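Local coordinates for protein type I modular polyketide synthase (Streptomyces albus subsp. albus, PDB 6IYT) that probably loads an extender unit, thought to be ethylmalonyl from its coenzyme A thioester, onto the synthase during salinomycin assembly, at residues P206-A220 against E342-E354. Sequence-based numbering, arbitrary orientation.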
loop_
_atom_site.group_PDB
_atom_site.type_symbol
_atom_site.label_atom_id
_atom_site.label_comp_id
_atom_site.label_asym_id
_atom_site.label_seq_id
_atom_site.Cartn_x
_atom_site.Cartn_y
_atom_site.Cartn_z
ATOM N N PRO A 206 0.700 11.180 5.275
ATOM C CA PRO A 206 -0.224 10.654 6.303
ATOM C C PRO A 206 -0.437 11.624 7.451
ATOM O O PRO A 206 0.496 12.349 7.827
ATOM C CB PRO A 206 0.507 9.416 6.819
ATOM C CG PRO A 206 1.926 9.693 6.561
ATOM C CD PRO A 206 1.938 10.413 5.231
ATOM N N ASP A 207 -1.695 11.749 7.874
ATOM C CA ASP A 207 -2.047 12.365 9.157
ATOM C C ASP A 207 -2.010 11.323 10.269
ATOM O O ASP A 207 -2.004 11.665 11.484
ATOM C CB ASP A 207 -3.459 12.993 9.085
ATOM C CG ASP A 207 -3.567 14.087 8.012
ATOM O OD1 ASP A 207 -2.703 14.986 8.017
ATOM O OD2 ASP A 207 -4.482 14.018 7.138
ATOM N N ALA A 208 -2.039 10.067 9.870
ATOM C CA ALA A 208 -1.915 8.932 10.772
ATOM C C ALA A 208 -1.424 7.746 9.953
ATOM O O ALA A 208 -1.559 7.749 8.725
ATOM C CB ALA A 208 -3.233 8.603 11.398
ATOM N N VAL A 209 -1.013 6.683 10.632
ATOM C CA VAL A 209 -0.627 5.444 9.948
ATOM C C VAL A 209 -1.284 4.247 10.612
ATOM O O VAL A 209 -1.671 4.328 11.768
ATOM C CB VAL A 209 0.884 5.219 9.952
ATOM C CG1 VAL A 209 1.614 6.335 9.217
ATOM C CG2 VAL A 209 1.397 5.070 11.384
ATOM N N VAL A 210 -1.555 3.208 9.809
ATOM C CA VAL A 210 -2.092 1.931 10.317
ATOM C C VAL A 210 -1.417 0.805 9.586
ATOM O O VAL A 210 -1.239 0.855 8.358
ATOM C CB VAL A 210 -3.600 1.799 10.118
ATOM C CG1 VAL A 210 -4.121 0.560 10.814
ATOM C CG2 VAL A 210 -4.315 3.013 10.631
ATOM N N GLY A 211 -0.990 -0.187 10.332
ATOM C CA GLY A 211 -0.339 -1.350 9.755
ATOM C C GLY A 211 -1.093 -2.639 10.074
ATOM O O GLY A 211 -1.847 -2.726 11.071
ATOM N N HIS A 212 -0.787 -3.673 9.322
ATOM C CA HIS A 212 -1.414 -4.987 9.497
ATOM C C HIS A 212 -0.294 -6.015 9.725
ATOM O O HIS A 212 0.611 -6.134 8.895
ATOM C CB HIS A 212 -2.206 -5.327 8.240
ATOM C CG HIS A 212 -3.056 -6.528 8.372
ATOM N ND1 HIS A 212 -4.437 -6.480 8.274
ATOM C CD2 HIS A 212 -2.743 -7.808 8.656
ATOM C CE1 HIS A 212 -4.919 -7.713 8.365
ATOM N NE2 HIS A 212 -3.908 -8.536 8.566
ATOM N N SER A 213 -0.263 -6.629 10.918
ATOM C CA SER A 213 0.780 -7.616 11.225
ATOM C C SER A 213 2.176 -6.958 11.070
ATOM O O SER A 213 2.379 -5.893 11.568
ATOM C CB SER A 213 0.619 -8.817 10.296
ATOM O OG SER A 213 1.397 -9.915 10.745
ATOM N N GLN A 214 3.062 -7.563 10.256
ATOM C CA GLN A 214 4.410 -7.028 10.006
ATOM C C GLN A 214 4.365 -5.620 9.409
ATOM O O GLN A 214 5.327 -4.830 9.563
ATOM C CB GLN A 214 5.190 -7.972 9.049
ATOM C CG GLN A 214 4.586 -8.020 7.669
ATOM C CD GLN A 214 5.146 -9.098 6.782
ATOM O OE1 GLN A 214 5.985 -8.823 5.897
ATOM N NE2 GLN A 214 4.605 -10.301 6.905
ATOM N N GLY A 215 3.239 -5.267 8.790
ATOM C CA GLY A 215 3.059 -3.927 8.245
ATOM C C GLY A 215 3.216 -2.828 9.285
ATOM O O GLY A 215 3.441 -1.656 8.949
ATOM N N GLU A 216 2.894 -3.138 10.527
ATOM C CA GLU A 216 3.036 -2.137 11.576
ATOM C C GLU A 216 4.489 -1.702 11.727
ATOM O O GLU A 216 4.755 -0.637 12.246
ATOM C CB GLU A 216 2.484 -2.659 12.900
ATOM C CG GLU A 216 0.958 -2.681 12.955
ATOM C CD GLU A 216 0.397 -2.637 14.375
ATOM O OE1 GLU A 216 -0.653 -1.981 14.574
ATOM O OE2 GLU A 216 1.051 -3.158 15.317
ATOM N N ILE A 217 5.433 -2.576 11.373
ATOM C CA ILE A 217 6.870 -2.190 11.454
ATOM C C ILE A 217 7.192 -1.098 10.397
ATOM O O ILE A 217 7.811 -0.059 10.704
ATOM C CB ILE A 217 7.782 -3.394 11.243
ATOM C CG1 ILE A 217 7.471 -4.495 12.262
ATOM C CG2 ILE A 217 9.230 -2.966 11.324
ATOM C CD1 ILE A 217 8.043 -5.856 11.891
ATOM N N ALA A 218 6.662 -1.265 9.187
ATOM C CA ALA A 218 6.755 -0.199 8.164
ATOM C C ALA A 218 6.011 1.084 8.576
ATOM O O ALA A 218 6.535 2.193 8.411
ATOM C CB ALA A 218 6.257 -0.689 6.821
ATOM N N ALA A 219 4.845 0.926 9.167
ATOM C CA ALA A 219 4.077 2.066 9.649
ATOM C C ALA A 219 4.857 2.874 10.699
ATOM O O ALA A 219 4.898 4.129 10.652
ATOM C CB ALA A 219 2.777 1.589 10.228
ATOM N N ALA A 220 5.494 2.160 11.627
ATOM C CA ALA A 220 6.323 2.798 12.670
ATOM C C ALA A 220 7.527 3.509 12.076
ATOM O O ALA A 220 7.952 4.564 12.581
ATOM C CB ALA A 220 6.775 1.767 13.677
ATOM N N GLU A 342 7.878 8.813 20.600
ATOM C CA GLU A 342 6.676 9.469 20.103
ATOM C C GLU A 342 6.937 9.976 18.676
ATOM O O GLU A 342 8.036 10.499 18.372
ATOM C CB GLU A 342 6.197 10.604 21.096
ATOM C CG GLU A 342 5.846 10.076 22.502
ATOM C CD GLU A 342 5.145 11.090 23.467
ATOM O OE1 GLU A 342 5.031 10.772 24.665
ATOM O OE2 GLU A 342 4.624 12.110 23.032
ATOM N N GLY A 343 6.066 9.561 17.742
ATOM C CA GLY A 343 6.297 9.772 16.298
ATOM C C GLY A 343 5.709 11.112 15.810
ATOM O O GLY A 343 5.210 11.912 16.622
ATOM N N SER A 344 5.781 11.331 14.489
ATOM C CA SER A 344 5.319 12.573 13.818
ATOM C C SER A 344 3.823 12.644 13.809
ATOM O O SER A 344 3.219 13.726 13.693
ATOM C CB SER A 344 5.810 12.559 12.347
ATOM O OG SER A 344 7.084 13.131 12.257
ATOM N N VAL A 345 3.227 11.461 13.801
ATOM C CA VAL A 345 1.897 11.253 13.413
ATOM C C VAL A 345 1.461 9.995 14.190
ATOM O O VAL A 345 2.291 9.115 14.440
ATOM C CB VAL A 345 1.934 11.080 11.898
ATOM C CG1 VAL A 345 1.542 9.725 11.438
ATOM C CG2 VAL A 345 1.291 12.229 11.205
ATOM N N PRO A 346 0.218 9.959 14.690
ATOM C CA PRO A 346 -0.170 8.771 15.479
ATOM C C PRO A 346 -0.183 7.478 14.680
ATOM O O PRO A 346 -0.521 7.490 13.480
ATOM C CB PRO A 346 -1.604 9.098 15.955
ATOM C CG PRO A 346 -1.783 10.536 15.742
ATOM C CD PRO A 346 -0.842 10.980 14.661
ATOM N N LEU A 347 -0.116 6.351 15.415
ATOM C CA LEU A 347 -0.242 5.006 14.835
ATOM C C LEU A 347 -1.459 4.327 15.440
ATOM O O LEU A 347 -1.591 4.290 16.659
ATOM C CB LEU A 347 1.025 4.181 15.119
ATOM C CG LEU A 347 1.166 2.737 14.622
ATOM C CD1 LEU A 347 0.261 2.462 13.443
ATOM C CD2 LEU A 347 2.611 2.432 14.231
ATOM N N TYR A 348 -2.438 3.987 14.595
ATOM C CA TYR A 348 -3.653 3.333 15.048
ATOM C C TYR A 348 -3.410 1.829 15.119
ATOM O O TYR A 348 -3.398 1.142 14.116
ATOM C CB TYR A 348 -4.839 3.636 14.101
ATOM C CG TYR A 348 -5.549 4.950 14.356
ATOM C CD1 TYR A 348 -4.914 6.131 14.176
ATOM C CD2 TYR A 348 -6.883 4.973 14.699
ATOM C CE1 TYR A 348 -5.555 7.346 14.424
ATOM C CE2 TYR A 348 -7.557 6.164 14.867
ATOM C CZ TYR A 348 -6.888 7.352 14.683
ATOM O OH TYR A 348 -7.558 8.562 14.819
ATOM N N SER A 349 -3.200 1.321 16.320
ATOM C CA SER A 349 -2.772 -0.066 16.482
ATOM C C SER A 349 -3.884 -1.014 16.101
ATOM O O SER A 349 -5.017 -0.872 16.586
ATOM C CB SER A 349 -2.367 -0.334 17.940
ATOM O OG SER A 349 -2.050 -1.690 18.102
ATOM N N THR A 350 -3.536 -2.025 15.298
ATOM C CA THR A 350 -4.443 -3.166 15.011
ATOM C C THR A 350 -4.178 -4.352 15.939
ATOM O O THR A 350 -4.784 -5.434 15.793
ATOM C CB THR A 350 -4.284 -3.605 13.584
ATOM O OG1 THR A 350 -2.903 -3.945 13.338
ATOM C CG2 THR A 350 -4.706 -2.491 12.666
ATOM N N VAL A 351 -3.354 -4.116 16.956
ATOM C CA VAL A 351 -3.092 -5.085 17.986
ATOM C C VAL A 351 -3.997 -4.845 19.187
ATOM O O VAL A 351 -4.636 -5.763 19.664
ATOM C CB VAL A 351 -1.623 -4.993 18.436
ATOM C CG1 VAL A 351 -1.314 -5.998 19.507
ATOM C CG2 VAL A 351 -0.711 -5.161 17.246
ATOM N N ASN A 352 -4.082 -3.599 19.655
ATOM C CA ASN A 352 -4.867 -3.305 20.872
ATOM C C ASN A 352 -5.952 -2.255 20.666
ATOM O O ASN A 352 -6.658 -1.909 21.595
ATOM C CB ASN A 352 -3.957 -2.920 22.029
ATOM C CG ASN A 352 -3.117 -1.696 21.740
ATOM O OD1 ASN A 352 -3.489 -0.842 20.953
ATOM N ND2 ASN A 352 -1.935 -1.653 22.334
ATOM N N GLY A 353 -6.044 -1.718 19.452
ATOM C CA GLY A 353 -7.149 -0.846 19.090
ATOM C C GLY A 353 -7.015 0.546 19.706
ATOM O O GLY A 353 -7.934 1.387 19.585
ATOM N N GLU A 354 -5.812 0.865 20.146
ATOM C CA GLU A 354 -5.527 2.184 20.718
ATOM C C GLU A 354 -4.961 3.111 19.673
ATOM O O GLU A 354 -4.344 2.665 18.688
ATOM C CB GLU A 354 -4.531 2.063 21.850
ATOM C CG GLU A 354 -4.940 1.077 22.925
ATOM C CD GLU A 354 -5.641 1.726 24.083
ATOM O OE1 GLU A 354 -5.476 1.228 25.218
ATOM O OE2 GLU A 354 -6.433 2.673 23.856
HETATM O O HOH W 1 -1.225 -6.136 13.579
#
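Leu347, Glu216 and Val345 bury the most surface where 342-354 runs beside strand 208-211, an edge strand of the parallel sheet. Two backbone bonds, Val209 N to Pro346 O and Tyr348 N to Val209 O, make a single parallel bridge. Leu347 reaches into the angle between strand and helix because chi1 (-180°) turns CG opposite its own N: CD1 lies 3.5 Å from Val209 CG2, CD2 4.1 Å from Ala219 CB. Val345 packs on the backbone of Ala208, its CG1 3.6 Å from Ala208 CA.

The polar half belongs to Glu216, whose extended chain runs past Thr350 in the opposite direction. Its OE1 accepts from Thr350 N at 3.0 Å, on the syn side but 31° out of the carboxylate plane; Tyr365 and Asn369 of helix 363-371 hold OE2. Thr350 OG1 donates to Gly211 O (2.8 Å) and accepts from a water that accepts from Ser213 N.

Gly211, Ser213 and Gly215 fit the nucleophile elbow of acyltransferases, and Ser213 OG is hydrogen-bonded to His320, consistent with a catalytic Ser-His pair. Thr350 is thus tied to the elbow's backbone directly and through water, while the buried Glu216 carboxylate, gripped at both oxygens, holds Thr350 N.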